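Local coordinates for protein Rab GDP-dissociation inhibitor (Saccharomyces cerevisiae, PDB 2BCG) that holds Rab GTPases such as SEC4 in their GDP-bound state by inhibiting release of the nucleotide, and extracts GDP-bound YPT7 from vacuolar membranes, at residues A[339-351]-A[361-373]. Numbering follows the deposited sequence. Where two conformers were deposited one is given.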
loop_
_atom_site.group_PDB
_atom_site.type_symbol
_atom_site.label_atom_id
_atom_site.label_comp_id
_atom_site.label_asym_id
_atom_site.label_seq_id
_atom_site.Cartn_x
_atom_site.Cartn_y
_atom_site.Cartn_z
ATOM N N LEU A 339 -6.417 29.230 13.180
ATOM C CA LEU A 339 -7.833 29.277 12.841
ATOM C C LEU A 339 -8.729 29.281 14.072
ATOM O O LEU A 339 -9.946 29.164 13.924
ATOM C CB LEU A 339 -8.214 28.101 11.932
ATOM C CG LEU A 339 -7.624 28.074 10.513
ATOM C CD1 LEU A 339 -8.163 26.854 9.768
ATOM C CD2 LEU A 339 -7.930 29.368 9.728
ATOM N N GLY A 340 -8.135 29.368 15.266
ATOM C CA GLY A 340 -8.905 29.347 16.519
ATOM C C GLY A 340 -9.602 28.011 16.706
ATOM O O GLY A 340 -10.726 27.936 17.233
ATOM N N ARG A 341 -8.932 26.956 16.235
ATOM C CA ARG A 341 -9.451 25.605 16.298
ATOM C C ARG A 341 -8.883 24.761 17.429
ATOM O O ARG A 341 -7.907 25.145 18.104
ATOM C CB ARG A 341 -9.169 24.889 14.958
ATOM C CG ARG A 341 -10.083 25.316 13.845
ATOM C CD ARG A 341 -9.816 24.538 12.529
ATOM N NE ARG A 341 -10.018 23.089 12.656
ATOM C CZ ARG A 341 -11.191 22.450 12.557
ATOM N NH1 ARG A 341 -12.339 23.102 12.320
ATOM N NH2 ARG A 341 -11.206 21.128 12.693
ATOM N N LYS A 342 -9.485 23.587 17.610
ATOM C CA LYS A 342 -8.990 22.600 18.564
ATOM C C LYS A 342 -8.067 21.578 17.903
ATOM O O LYS A 342 -7.337 20.869 18.597
ATOM C CB LYS A 342 -10.162 21.870 19.223
ATOM C CG LYS A 342 -11.173 22.818 19.902
ATOM C CD LYS A 342 -12.408 22.077 20.376
ATOM C CE LYS A 342 -13.315 23.022 21.182
ATOM N NZ LYS A 342 -14.272 22.302 22.097
ATOM N N SER A 343 -8.098 21.491 16.567
ATOM C CA SER A 343 -7.263 20.524 15.865
ATOM C C SER A 343 -6.788 21.096 14.547
ATOM O O SER A 343 -7.448 21.906 13.900
ATOM C CB SER A 343 -7.923 19.158 15.676
ATOM O OG SER A 343 -8.889 19.203 14.671
ATOM N N ASP A 344 -5.639 20.607 14.144
ATOM C CA ASP A 344 -5.064 21.012 12.864
ATOM C C ASP A 344 -5.907 20.515 11.674
ATOM O O ASP A 344 -6.630 19.526 11.757
ATOM C CB ASP A 344 -3.643 20.475 12.736
ATOM C CG ASP A 344 -2.683 21.077 13.751
ATOM O OD1 ASP A 344 -1.486 20.727 13.701
ATOM O OD2 ASP A 344 -3.122 21.906 14.586
ATOM N N ILE A 345 -5.795 21.225 10.562
ATOM C CA ILE A 345 -6.319 20.725 9.267
ATOM C C ILE A 345 -5.125 20.364 8.426
ATOM O O ILE A 345 -4.114 21.097 8.406
ATOM C CB ILE A 345 -7.144 21.813 8.525
ATOM C CG1 ILE A 345 -8.305 22.286 9.424
ATOM C CG2 ILE A 345 -7.634 21.271 7.173
ATOM C CD1 ILE A 345 -9.181 23.323 8.796
ATOM N N TYR A 346 -5.205 19.198 7.787
ATOM C CA TYR A 346 -4.157 18.735 6.871
ATOM C C TYR A 346 -4.641 18.767 5.432
ATOM O O TYR A 346 -5.820 18.582 5.135
ATOM C CB TYR A 346 -3.722 17.290 7.183
ATOM C CG TYR A 346 -2.995 17.135 8.510
ATOM C CD1 TYR A 346 -3.519 16.294 9.485
ATOM C CD2 TYR A 346 -1.764 17.784 8.770
ATOM C CE1 TYR A 346 -2.886 16.136 10.719
ATOM C CE2 TYR A 346 -1.114 17.611 9.997
ATOM C CZ TYR A 346 -1.672 16.785 10.947
ATOM O OH TYR A 346 -1.043 16.572 12.144
ATOM N N VAL A 347 -3.694 18.961 4.532
ATOM C CA VAL A 347 -3.949 18.678 3.126
ATOM C C VAL A 347 -2.826 17.766 2.642
ATOM O O VAL A 347 -1.647 17.967 2.963
ATOM C CB VAL A 347 -4.044 19.949 2.251
ATOM C CG1 VAL A 347 -4.691 19.609 0.896
ATOM C CG2 VAL A 347 -4.875 21.063 2.947
ATOM N N ALA A 348 -3.200 16.760 1.861
ATOM C CA ALA A 348 -2.254 15.824 1.262
ATOM C C ALA A 348 -2.457 15.942 -0.225
ATOM O O ALA A 348 -3.560 15.720 -0.740
ATOM C CB ALA A 348 -2.529 14.390 1.701
ATOM N N ILE A 349 -1.398 16.314 -0.918
ATOM C CA ILE A 349 -1.474 16.540 -2.357
ATOM C C ILE A 349 -0.513 15.603 -3.079
ATOM O O ILE A 349 0.662 15.511 -2.714
ATOM C CB ILE A 349 -1.131 18.013 -2.684
ATOM C CG1 ILE A 349 -2.223 18.936 -2.110
ATOM C CG2 ILE A 349 -0.953 18.262 -4.181
ATOM C CD1 ILE A 349 -1.679 20.010 -1.169
ATOM N N VAL A 350 -1.040 14.891 -4.086
ATOM C CA VAL A 350 -0.254 14.008 -4.943
ATOM C C VAL A 350 -0.798 14.227 -6.363
ATOM O O VAL A 350 -1.861 14.868 -6.540
ATOM C CB VAL A 350 -0.342 12.519 -4.461
ATOM C CG1 VAL A 350 0.470 12.306 -3.170
ATOM C CG2 VAL A 350 -1.836 12.092 -4.291
ATOM N N SER A 351 -0.129 13.689 -7.364
ATOM C CA SER A 351 -0.524 14.011 -8.715
ATOM C C SER A 351 -0.130 12.889 -9.680
ATOM O O SER A 351 0.147 11.776 -9.265
ATOM C CB SER A 351 0.085 15.360 -9.091
ATOM O OG SER A 351 1.501 15.279 -9.121
ATOM N N HIS A 361 -3.759 16.421 -13.779
ATOM C CA HIS A 361 -4.566 16.562 -12.573
ATOM C C HIS A 361 -3.755 16.435 -11.277
ATOM O O HIS A 361 -2.622 15.916 -11.250
ATOM C CB HIS A 361 -5.722 15.550 -12.596
ATOM C CG HIS A 361 -6.676 15.758 -13.749
ATOM N ND1 HIS A 361 -7.694 16.694 -13.725
ATOM C CD2 HIS A 361 -6.754 15.159 -14.967
ATOM C CE1 HIS A 361 -8.350 16.668 -14.878
ATOM N NE2 HIS A 361 -7.800 15.746 -15.648
ATOM N N TYR A 362 -4.336 16.989 -10.210
ATOM C CA TYR A 362 -3.794 16.853 -8.854
ATOM C C TYR A 362 -4.924 16.379 -7.994
ATOM O O TYR A 362 -6.074 16.758 -8.225
ATOM C CB TYR A 362 -3.228 18.196 -8.333
ATOM C CG TYR A 362 -1.981 18.641 -9.075
ATOM C CD1 TYR A 362 -2.049 19.077 -10.414
ATOM C CD2 TYR A 362 -0.734 18.633 -8.441
ATOM C CE1 TYR A 362 -0.896 19.469 -11.094
ATOM C CE2 TYR A 362 0.415 19.041 -9.118
ATOM C CZ TYR A 362 0.314 19.444 -10.444
ATOM O OH TYR A 362 1.424 19.859 -11.126
ATOM N N LEU A 363 -4.574 15.570 -7.000
ATOM C CA LEU A 363 -5.512 15.176 -5.969
ATOM C C LEU A 363 -5.096 15.922 -4.699
ATOM O O LEU A 363 -3.942 15.908 -4.297
ATOM C CB LEU A 363 -5.433 13.667 -5.701
ATOM C CG LEU A 363 -5.910 12.745 -6.846
ATOM C CD1 LEU A 363 -5.600 11.300 -6.549
ATOM C CD2 LEU A 363 -7.407 12.939 -7.041
ATOM N N ALA A 364 -6.056 16.562 -4.065
ATOM C CA ALA A 364 -5.788 17.282 -2.817
ATOM C C ALA A 364 -6.826 16.801 -1.845
ATOM O O ALA A 364 -8.035 17.051 -2.032
ATOM C CB ALA A 364 -5.904 18.779 -3.024
ATOM N N ILE A 365 -6.376 16.056 -0.845
ATOM C CA ILE A 365 -7.310 15.517 0.115
ATOM C C ILE A 365 -7.162 16.280 1.431
ATOM O O ILE A 365 -6.092 16.317 2.033
ATOM C CB ILE A 365 -7.085 14.030 0.356
ATOM C CG1 ILE A 365 -7.119 13.267 -0.988
ATOM C CG2 ILE A 365 -8.165 13.525 1.308
ATOM C CD1 ILE A 365 -7.016 11.729 -0.829
ATOM N N ILE A 366 -8.233 16.939 1.829
ATOM C CA ILE A 366 -8.233 17.798 3.012
ATOM C C ILE A 366 -8.886 16.994 4.129
ATOM O O ILE A 366 -9.917 16.332 3.907
ATOM C CB ILE A 366 -9.061 19.079 2.777
ATOM C CG1 ILE A 366 -8.472 19.934 1.622
ATOM C CG2 ILE A 366 -9.149 19.901 4.054
ATOM C CD1 ILE A 366 -9.494 20.933 1.090
ATOM N N SER A 367 -8.334 17.070 5.331
ATOM C CA SER A 367 -8.981 16.359 6.440
ATOM C C SER A 367 -8.776 17.050 7.764
ATOM O O SER A 367 -7.766 17.714 7.990
ATOM C CB SER A 367 -8.516 14.920 6.501
ATOM O OG SER A 367 -7.196 14.856 6.911
ATOM N N THR A 368 -9.750 16.855 8.649
ATOM C CA THR A 368 -9.609 17.322 10.016
ATOM C C THR A 368 -10.677 16.634 10.846
ATOM O O THR A 368 -11.635 16.062 10.301
ATOM C CB THR A 368 -9.766 18.862 10.088
ATOM O OG1 THR A 368 -9.304 19.345 11.363
ATOM C CG2 THR A 368 -11.235 19.270 9.845
ATOM N N ILE A 369 -10.467 16.651 12.154
ATOM C CA ILE A 369 -11.483 16.230 13.096
ATOM C C ILE A 369 -12.537 17.356 13.171
ATOM O O ILE A 369 -12.212 18.533 13.361
ATOM C CB ILE A 369 -10.823 16.044 14.479
ATOM C CG1 ILE A 369 -9.853 14.852 14.479
ATOM C CG2 ILE A 369 -11.877 15.948 15.595
ATOM C CD1 ILE A 369 -10.451 13.544 14.055
ATOM N N ILE A 370 -13.786 16.982 12.950
ATOM C CA ILE A 370 -14.896 17.920 12.950
ATOM C C ILE A 370 -15.061 18.507 14.350
ATOM O O ILE A 370 -15.076 17.765 15.342
ATOM C CB ILE A 370 -16.181 17.203 12.462
ATOM C CG1 ILE A 370 -16.091 16.884 10.975
ATOM C CG2 ILE A 370 -17.460 18.052 12.713
ATOM C CD1 ILE A 370 -17.115 15.853 10.533
ATOM N N GLU A 371 -15.177 19.834 14.422
ATOM C CA GLU A 371 -15.453 20.507 15.715
ATOM C C GLU A 371 -16.637 21.470 15.660
ATOM O O GLU A 371 -16.943 22.134 16.664
ATOM C CB GLU A 371 -14.209 21.194 16.285
ATOM C CG GLU A 371 -13.655 22.322 15.406
ATOM C CD GLU A 371 -12.399 22.928 15.989
ATOM O OE1 GLU A 371 -12.445 24.133 16.386
ATOM O OE2 GLU A 371 -11.381 22.204 16.064
ATOM N N THR A 372 -17.302 21.571 14.514
ATOM C CA THR A 372 -18.476 22.450 14.421
ATOM C C THR A 372 -19.691 21.699 13.872
ATOM O O THR A 372 -19.630 20.499 13.562
ATOM C CB THR A 372 -18.255 23.697 13.523
ATOM O OG1 THR A 372 -18.375 23.336 12.145
ATOM C CG2 THR A 372 -16.907 24.358 13.806
ATOM N N ASP A 373 -20.779 22.435 13.724
ATOM C CA ASP A 373 -22.003 21.826 13.250
ATOM C C ASP A 373 -22.158 21.930 11.750
ATOM O O ASP A 373 -23.133 21.433 11.190
ATOM C CB ASP A 373 -23.188 22.438 13.989
ATOM C CG ASP A 373 -23.105 22.196 15.500
ATOM O OD1 ASP A 373 -22.808 21.052 15.930
ATOM O OD2 ASP A 373 -23.314 23.158 16.267
HETATM O O HOH W 1 -15.788 22.416 19.536
HETATM O O HOH W 2 -11.155 19.597 15.788
HETATM O O HOH W 3 -5.605 15.289 4.644
#
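Y346, A348 and V350 form antiparallel hydrogen-bonded pairs with S367, I365 and L363; the axes of 345-351 and 362-369 come within 4.6 Å, with 164° between their N-to-C directions. On one side of the sheet, V347 CG1, anti to its own N (chi1 -164°), lies beside I366 CG1 at 3.9 Å; I349 CG1 rests on A364 CB, and S351 CB sits over the face of the Y362 ring in a CH-pi contact. S351 OG is hydrogen-bonded to D328 O. The CG2 methyls of I345 and I366 touch, and helix 380-383 packs on both side chains. On the other side, V350 CG2 lies against L363 CB, and a water donates to I365 O, bonds S367 OG and reaches Y346 O weakly. The strands form a beta hairpin inside a mixed sheet, between strands 330-334 and 303-317. Beyond the Y346–S367 pair, at the end away from the connecting loop, side-chain bonds take over. T368 OG1 donates to D344 O at 2.7 Å from above the carbonyl plane and accepts a weak bond from R341 NH2, which also reaches I369 O weakly. R341 NE bonds to S343 O and NH1 forms a salt bridge with E378; these two probably do most to set the group's rotation. E371 OE2 lies 3.5 Å above the centre of the R341 guanidinium, planes 25° apart, in a salt bridge of charges alone, no N-H pointing at it. Its syn lone pair takes K342 N at 2.8 Å, with weak bonds from the same N-H to OE1 and from S343 N to OE2; a water joins OE2 to S343 OG and I369 O.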